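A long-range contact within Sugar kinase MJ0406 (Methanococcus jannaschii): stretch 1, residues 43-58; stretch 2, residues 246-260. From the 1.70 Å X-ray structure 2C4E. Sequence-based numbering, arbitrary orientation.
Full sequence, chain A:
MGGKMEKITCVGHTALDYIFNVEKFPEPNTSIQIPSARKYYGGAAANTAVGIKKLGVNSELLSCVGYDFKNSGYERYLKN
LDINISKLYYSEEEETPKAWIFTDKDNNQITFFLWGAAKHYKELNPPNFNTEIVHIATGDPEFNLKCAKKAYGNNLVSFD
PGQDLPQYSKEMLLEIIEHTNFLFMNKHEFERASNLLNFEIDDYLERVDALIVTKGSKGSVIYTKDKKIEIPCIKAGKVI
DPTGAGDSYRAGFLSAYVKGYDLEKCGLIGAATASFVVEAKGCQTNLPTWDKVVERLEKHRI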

# COMPACT_ATOMS: atom_id res chain seq x y z
N GLY A 43 -1.15 15.19 -0.85
CA GLY A 43 -0.60 15.86 0.32
C GLY A 43 -1.30 17.19 0.51
O GLY A 43 -1.38 17.98 -0.42
N ALA A 44 -1.85 17.43 1.70
CA ALA A 44 -2.63 18.67 1.95
C ALA A 44 -1.91 19.97 1.59
O ALA A 44 -2.52 20.86 0.99
N ALA A 45 -0.62 20.10 1.92
CA ALA A 45 0.11 21.32 1.59
C ALA A 45 0.25 21.50 0.09
O ALA A 45 -0.04 22.57 -0.43
N ALA A 46 0.66 20.45 -0.62
CA ALA A 46 0.82 20.47 -2.06
C ALA A 46 -0.51 20.72 -2.76
O ALA A 46 -0.58 21.50 -3.70
N ASN A 47 -1.56 20.05 -2.32
CA ASN A 47 -2.90 20.26 -2.89
C ASN A 47 -3.25 21.74 -2.87
O ASN A 47 -3.70 22.31 -3.85
N THR A 48 -3.05 22.34 -1.72
CA THR A 48 -3.36 23.74 -1.53
C THR A 48 -2.46 24.62 -2.42
O THR A 48 -2.95 25.51 -3.09
N ALA A 49 -1.16 24.34 -2.45
CA ALA A 49 -0.21 25.12 -3.25
C ALA A 49 -0.53 25.06 -4.72
O ALA A 49 -0.44 26.07 -5.41
N VAL A 50 -0.88 23.88 -5.20
CA VAL A 50 -1.24 23.70 -6.60
C VAL A 50 -2.56 24.41 -6.92
O VAL A 50 -2.66 25.06 -7.95
N GLY A 51 -3.55 24.30 -6.04
CA GLY A 51 -4.81 25.02 -6.22
C GLY A 51 -4.63 26.53 -6.25
O GLY A 51 -5.26 27.23 -7.05
N ILE A 52 -3.76 27.03 -5.39
CA ILE A 52 -3.46 28.46 -5.33
C ILE A 52 -2.85 28.91 -6.64
O ILE A 52 -3.26 29.90 -7.23
N LYS A 53 -1.89 28.13 -7.13
CA LYS A 53 -1.18 28.47 -8.36
C LYS A 53 -2.12 28.45 -9.56
O LYS A 53 -2.03 29.31 -10.42
N LYS A 54 -3.01 27.47 -9.59
CA LYS A 54 -3.99 27.34 -10.66
C LYS A 54 -4.92 28.56 -10.70
O LYS A 54 -5.37 28.94 -11.78
N LEU A 55 -5.20 29.14 -9.53
CA LEU A 55 -6.00 30.37 -9.42
C LEU A 55 -5.22 31.66 -9.71
O LEU A 55 -5.75 32.75 -9.55
N GLY A 56 -3.96 31.54 -10.12
CA GLY A 56 -3.18 32.68 -10.54
C GLY A 56 -2.45 33.40 -9.44
O GLY A 56 -2.12 34.57 -9.58
N VAL A 57 -2.19 32.71 -8.33
CA VAL A 57 -1.46 33.28 -7.20
C VAL A 57 -0.21 32.46 -7.03
O VAL A 57 -0.24 31.24 -7.10
N ASN A 58 0.92 33.14 -6.84
CA ASN A 58 2.19 32.45 -6.77
C ASN A 58 2.27 31.74 -5.45
O ASN A 58 1.94 32.32 -4.43
N GLY A 246 -11.73 19.90 0.65
CA GLY A 246 -11.29 20.76 1.74
C GLY A 246 -10.08 21.61 1.37
O GLY A 246 -10.08 22.84 1.55
N ASP A 247 -9.04 20.97 0.85
CA ASP A 247 -7.82 21.71 0.52
C ASP A 247 -8.11 22.76 -0.54
O ASP A 247 -7.55 23.87 -0.50
N SER A 248 -8.99 22.42 -1.48
CA SER A 248 -9.34 23.33 -2.56
C SER A 248 -10.13 24.54 -2.08
O SER A 248 -9.97 25.62 -2.63
N TYR A 249 -10.98 24.36 -1.07
CA TYR A 249 -11.70 25.47 -0.47
C TYR A 249 -10.70 26.44 0.15
O TYR A 249 -10.83 27.63 0.00
N ARG A 250 -9.73 25.91 0.89
CA ARG A 250 -8.69 26.74 1.48
C ARG A 250 -7.85 27.44 0.40
O ARG A 250 -7.57 28.62 0.52
N ALA A 251 -7.50 26.72 -0.67
CA ALA A 251 -6.78 27.31 -1.79
C ALA A 251 -7.54 28.49 -2.38
O ALA A 251 -6.96 29.55 -2.60
N GLY A 252 -8.84 28.33 -2.59
CA GLY A 252 -9.66 29.38 -3.14
C GLY A 252 -9.79 30.56 -2.20
O GLY A 252 -9.66 31.72 -2.62
N PHE A 253 -10.04 30.26 -0.92
CA PHE A 253 -10.25 31.29 0.09
C PHE A 253 -9.01 32.18 0.22
O PHE A 253 -9.09 33.39 0.20
N LEU A 254 -7.86 31.55 0.37
CA LEU A 254 -6.60 32.26 0.56
C LEU A 254 -6.16 32.99 -0.71
O LEU A 254 -5.59 34.08 -0.64
N SER A 255 -6.43 32.41 -1.87
CA SER A 255 -6.11 33.07 -3.14
C SER A 255 -6.92 34.35 -3.30
O SER A 255 -6.39 35.40 -3.68
N ALA A 256 -8.21 34.26 -3.00
CA ALA A 256 -9.10 35.41 -3.03
C ALA A 256 -8.64 36.45 -2.04
O ALA A 256 -8.68 37.65 -2.32
N TYR A 257 -8.18 36.01 -0.87
CA TYR A 257 -7.72 36.97 0.11
C TYR A 257 -6.53 37.77 -0.40
O TYR A 257 -6.51 39.02 -0.30
N VAL A 258 -5.53 37.07 -0.95
CA VAL A 258 -4.34 37.72 -1.50
C VAL A 258 -4.71 38.63 -2.66
O VAL A 258 -4.10 39.70 -2.86
N LYS A 259 -5.74 38.23 -3.41
CA LYS A 259 -6.22 39.03 -4.53
C LYS A 259 -7.05 40.24 -4.08
O LYS A 259 -7.44 41.07 -4.91
N GLY A 260 -7.34 40.34 -2.79
CA GLY A 260 -7.84 41.58 -2.19
C GLY A 260 -9.34 41.69 -2.07
O GLY A 260 -9.89 42.79 -1.97

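Helix 44-54 packs against helix 246-258 with an interaxial distance of 8.2 Å and a crossing angle of -45°, burying 596 Å² in total. So close an approach depends on small residues at the crossing, where the CA atoms of Thr-48 and Ala-251 lie 5.0 Å apart. Ala-251 points toward the first helix, and its CB sits 3.6 Å from Thr-48 O and 3.9 Å from Gly-51 C. Gly-51 leaves the space that this methyl occupies: a CB modelled on it would fall 2.8 Å from Ala-251 CB, a clash.

Apolar contacts extend from this point toward the C-terminal ends. Ile-52 (chi1 m, chi2 t) leaves sideways and brings CG1 to 4.0 Å from Ala-251 CB. Leu-55, also m and t, points toward the second helix and lays CD1 3.5 Å from Gly-252 CA. Beyond the Schellman turn at Gly-56, Val-57 (t) points back in; its CG1 meets CG1 of Val-258 (t) at 4.1 Å, while its CG2 lies 3.5 Å from Lys-259 CE.

Two hydrogen bonds link the stretches, on either side of the crossing. Asn-47 and Asp-247, both chi1 m and directed toward each other's stretch, pair through ND2 and OD2 at 3.0 Å with a nearly linear angle of 177°. At the other end, Lys-259 (m, t, t, then off-rotamer) extends NZ to Leu-55 O, 2.7 Å away.

The hydroxyls of Thr-48 and Ser-255, both at the contact, are satisfied within their own helices. Thr-48 (m) donates from OG1 to Ala-44 O at 2.9 Å, and Ser-255 (m) from OG to Ala-251 O at 2.7 Å. Thus engaged, Ser-255 OG still packs 3.5 Å from Ile-52 CG1.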

# COMPACT_ATOMS: atom_id res chain seq x y z
CB ALA A 44 -3.13 18.70 3.37
CB ALA A 45 1.50 21.35 2.27
CB ALA A 46 1.43 19.18 -2.53
CB ASN A 47 -3.95 19.51 -2.07
CG ASN A 47 -3.85 18.00 -2.24
OD1 ASN A 47 -3.21 17.51 -3.17
ND2 ASN A 47 -4.49 17.26 -1.34
CB THR A 48 -3.25 24.13 -0.04
OG1 THR A 48 -4.08 23.29 0.77
CG2 THR A 48 -3.81 25.51 0.20
CB ALA A 49 1.23 24.65 -3.02
CB VAL A 50 -1.28 22.20 -7.00
CG1 VAL A 50 -1.81 22.02 -8.43
CG2 VAL A 50 0.10 21.61 -6.89
CB ILE A 52 -2.53 28.77 -4.14
CG1 ILE A 52 -3.32 28.65 -2.82
CG2 ILE A 52 -1.92 30.16 -4.28
CD1 ILE A 52 -2.43 28.50 -1.60
CB LYS A 53 0.00 27.54 -8.59
CG LYS A 53 0.90 27.95 -9.76
CD LYS A 53 1.65 29.28 -9.50
CE LYS A 53 2.59 29.62 -10.63
NZ LYS A 53 3.57 30.69 -10.28
CB LYS A 54 -4.81 26.06 -10.49
CG LYS A 54 -4.15 24.82 -11.12
CD LYS A 54 -4.18 24.92 -12.67
CE LYS A 54 -5.03 23.83 -13.36
NZ LYS A 54 -6.04 24.43 -14.28
CB LEU A 55 -6.64 30.46 -8.03
CG LEU A 55 -7.67 29.36 -7.76
CD1 LEU A 55 -8.05 29.33 -6.30
CD2 LEU A 55 -8.89 29.51 -8.65
CB VAL A 57 -2.31 33.30 -5.92
CG1 VAL A 57 -1.46 33.71 -4.71
CG2 VAL A 57 -3.51 34.22 -6.12
CB ASN A 58 3.35 33.43 -6.94
CG ASN A 58 3.43 34.00 -8.34
OD1 ASN A 58 3.30 33.27 -9.32
ND2 ASN A 58 3.61 35.30 -8.44
CB ASP A 247 -6.70 20.78 0.05
CG ASP A 247 -6.26 19.81 1.13
OD1 ASP A 247 -6.23 20.20 2.32
OD2 ASP A 247 -5.91 18.64 0.87
CB SER A 248 -10.09 22.62 -3.67
OG SER A 248 -11.40 22.29 -3.27
CB TYR A 249 -12.65 24.99 0.62
CG TYR A 249 -13.43 26.09 1.32
CD1 TYR A 249 -14.77 26.33 1.00
CD2 TYR A 249 -12.85 26.88 2.32
CE1 TYR A 249 -15.49 27.34 1.62
CE2 TYR A 249 -13.58 27.89 2.96
CZ TYR A 249 -14.90 28.10 2.61
OH TYR A 249 -15.63 29.10 3.24
CB ARG A 250 -7.83 25.92 2.45
CG ARG A 250 -8.58 25.60 3.76
CD ARG A 250 -8.67 24.15 4.07
NE ARG A 250 -9.42 23.84 5.29
CZ ARG A 250 -10.69 23.45 5.35
NH1 ARG A 250 -11.43 23.35 4.25
NH2 ARG A 250 -11.24 23.17 6.53
CB ALA A 251 -6.50 26.25 -2.87
CB PHE A 253 -10.55 30.63 1.43
CG PHE A 253 -11.03 31.57 2.49
CD1 PHE A 253 -12.37 31.59 2.84
CD2 PHE A 253 -10.15 32.41 3.15
CE1 PHE A 253 -12.82 32.46 3.81
CE2 PHE A 253 -10.61 33.28 4.13
CZ PHE A 253 -11.96 33.28 4.45
CB LEU A 254 -5.52 31.28 1.01
CG LEU A 254 -5.80 30.62 2.36
CD1 LEU A 254 -4.75 29.56 2.63
CD2 LEU A 254 -5.78 31.67 3.47
CB SER A 255 -6.36 32.14 -4.33
OG SER A 255 -5.47 31.03 -4.32
CB ALA A 256 -10.51 34.99 -2.73
CB TYR A 257 -7.42 36.30 1.46
CG TYR A 257 -7.16 37.33 2.50
CD1 TYR A 257 -8.21 37.88 3.21
CD2 TYR A 257 -5.87 37.80 2.74
CE1 TYR A 257 -7.98 38.87 4.17
CE2 TYR A 257 -5.64 38.76 3.70
CZ TYR A 257 -6.70 39.30 4.40
OH TYR A 257 -6.47 40.28 5.35
CB VAL A 258 -3.26 36.67 -1.91
CG1 VAL A 258 -2.13 37.30 -2.75
CG2 VAL A 258 -2.71 36.03 -0.65
CB LYS A 259 -7.01 38.16 -5.51
CG LYS A 259 -6.14 37.26 -6.36
CD LYS A 259 -6.95 36.34 -7.25
CE LYS A 259 -6.04 35.48 -8.11
NZ LYS A 259 -6.49 35.35 -9.51